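Local structure of cellulosomal scaffoldin (Bacteroides cellulosolvens, 2Y3N) at residues 34-39 with 89-94. The protein is a scaffolding subunit of the cellulosome, represented here by a type II cohesin domain that binds the dockerin of a family-48 glycoside hydrolase. Sequence-based numbering, arbitrary orientation.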
# COMPACT_ATOMS: atom_id res chain seq x y z
N SER C 34 6.62 -10.03 -3.08
CA SER C 34 5.55 -10.75 -2.42
C SER C 34 4.51 -9.81 -1.80
O SER C 34 3.45 -10.28 -1.33
CB SER C 34 6.10 -11.61 -1.29
OG SER C 34 6.57 -10.71 -0.26
N GLY C 35 4.82 -8.51 -1.73
CA GLY C 35 3.96 -7.60 -0.97
C GLY C 35 4.47 -6.20 -0.75
O GLY C 35 5.66 -5.94 -0.83
N TYR C 36 3.56 -5.28 -0.46
CA TYR C 36 4.00 -3.84 -0.34
C TYR C 36 3.12 -3.18 0.70
O TYR C 36 2.07 -3.68 1.02
CB TYR C 36 3.76 -3.14 -1.68
CG TYR C 36 2.29 -2.92 -1.96
CD1 TYR C 36 1.63 -1.77 -1.45
CD2 TYR C 36 1.54 -3.87 -2.59
CE1 TYR C 36 0.29 -1.58 -1.63
CE2 TYR C 36 0.20 -3.66 -2.85
CZ TYR C 36 -0.41 -2.51 -2.34
OH TYR C 36 -1.74 -2.32 -2.53
N GLN C 37 3.56 -2.06 1.24
CA GLN C 37 2.63 -1.19 1.96
C GLN C 37 3.06 0.21 1.54
O GLN C 37 4.25 0.47 1.44
CB GLN C 37 2.74 -1.39 3.47
CG GLN C 37 2.25 -0.16 4.32
CD GLN C 37 2.25 -0.45 5.82
OE1 GLN C 37 3.00 -1.32 6.29
NE2 GLN C 37 1.40 0.29 6.58
N PHE C 38 2.07 1.08 1.34
CA PHE C 38 2.31 2.47 1.01
C PHE C 38 1.66 3.36 2.06
O PHE C 38 0.62 3.00 2.56
CB PHE C 38 1.69 2.86 -0.36
CG PHE C 38 2.31 2.12 -1.55
CD1 PHE C 38 3.69 1.94 -1.63
CD2 PHE C 38 1.50 1.63 -2.56
CE1 PHE C 38 4.27 1.28 -2.68
CE2 PHE C 38 2.10 0.89 -3.67
CZ PHE C 38 3.47 0.76 -3.71
N ASN C 39 2.29 4.53 2.34
CA ASN C 39 1.64 5.68 2.87
C ASN C 39 1.69 6.80 1.84
O ASN C 39 2.76 7.22 1.45
CB ASN C 39 2.32 6.12 4.16
CG ASN C 39 1.98 5.20 5.37
OD1 ASN C 39 1.27 4.17 5.24
ND2 ASN C 39 2.45 5.60 6.55
N LEU C 89 -3.41 7.98 2.91
CA LEU C 89 -3.86 6.64 2.61
C LEU C 89 -2.85 5.70 3.18
O LEU C 89 -1.65 5.89 3.00
CB LEU C 89 -3.92 6.43 1.07
CG LEU C 89 -4.95 7.32 0.38
CD1 LEU C 89 -4.98 6.91 -1.07
CD2 LEU C 89 -6.34 7.16 1.05
N ASN C 90 -3.31 4.64 3.84
CA ASN C 90 -2.37 3.64 4.35
C ASN C 90 -2.88 2.23 4.06
O ASN C 90 -3.80 1.74 4.67
CB ASN C 90 -2.01 3.88 5.84
CG ASN C 90 -1.33 2.65 6.50
OD1 ASN C 90 -0.55 1.96 5.86
ND2 ASN C 90 -1.67 2.38 7.73
N PHE C 91 -2.17 1.56 3.06
CA PHE C 91 -2.72 0.28 2.63
C PHE C 91 -1.66 -0.68 2.12
O PHE C 91 -0.57 -0.26 1.72
CB PHE C 91 -3.79 0.49 1.56
CG PHE C 91 -3.28 1.19 0.33
CD1 PHE C 91 -2.73 0.48 -0.71
CD2 PHE C 91 -3.36 2.57 0.23
CE1 PHE C 91 -2.26 1.12 -1.84
CE2 PHE C 91 -2.90 3.22 -0.90
CZ PHE C 91 -2.35 2.50 -1.94
N GLY C 92 -1.91 -1.89 2.04
CA GLY C 92 -0.97 -2.80 1.43
C GLY C 92 -1.63 -4.13 1.14
O GLY C 92 -2.74 -4.39 1.59
N ARG C 93 -0.90 -4.96 0.40
CA ARG C 93 -1.35 -6.31 0.06
C ARG C 93 -0.14 -7.22 0.03
O ARG C 93 0.95 -6.82 -0.41
CB ARG C 93 -2.01 -6.29 -1.29
CG ARG C 93 -2.65 -7.61 -1.78
CD ARG C 93 -3.41 -7.32 -3.04
NE ARG C 93 -3.97 -8.50 -3.70
CZ ARG C 93 -5.11 -9.11 -3.39
NH1 ARG C 93 -5.76 -8.79 -2.30
NH2 ARG C 93 -5.53 -10.16 -4.12
N LEU C 94 -0.35 -8.49 0.36
CA LEU C 94 0.70 -9.43 0.35
C LEU C 94 0.22 -10.84 0.05
O LEU C 94 -0.98 -11.14 0.22
CB LEU C 94 1.51 -9.39 1.66
CG LEU C 94 0.98 -10.21 2.82
CD1 LEU C 94 2.12 -10.37 3.87
CD2 LEU C 94 -0.28 -9.59 3.41
O HOH W 1 0.43 0.32 9.24
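Phe91 and Tyr36 bury more surface than the other residues where strands 34-39 and 89-94 run antiparallel in the cohesin β-sandwich. With CG of Tyr36 between its backbone N and carbonyl carbon (chi1 71°), the ring lies across the neighbouring strand, one face over Gly92 and the backbone N of Arg93. Arg93 CB meets Tyr36 CE2 at 3.8 Å, its guanidinium leading away to a salt bridge with Asp78. The Tyr36 OH reaches the edge of the Phe91 ring, 3.5 Å from CD1, while Phe91 CE1 also meets Phe38 CD2 at 3.9 Å. Val113, Ala114 and Val116 of the opposing sheet cover these aromatics. Were Tyr36 reduced to an alanine, Gly92 would probably lose its aromatic cover and Phe91 CD1 and CE1 their contact with the ring and hydroxyl. Beneath the rings, Phe38 and Phe91 exchange two backbone hydrogen bonds. The face with Gln37 and Asn90 carries the amides: Gln37 NE2 donates to Asn90 OD1 at 2.7 Å, the two planes nearly coplanar (13°), and Gln37 OE1 accepts from Met17 N of the glycoside hydrolase chain. The pair is thus largely aromatic on one face, with amides reaching the partner on the other, where Asn90 probably helps to fix the rotation of the Gln37 amide.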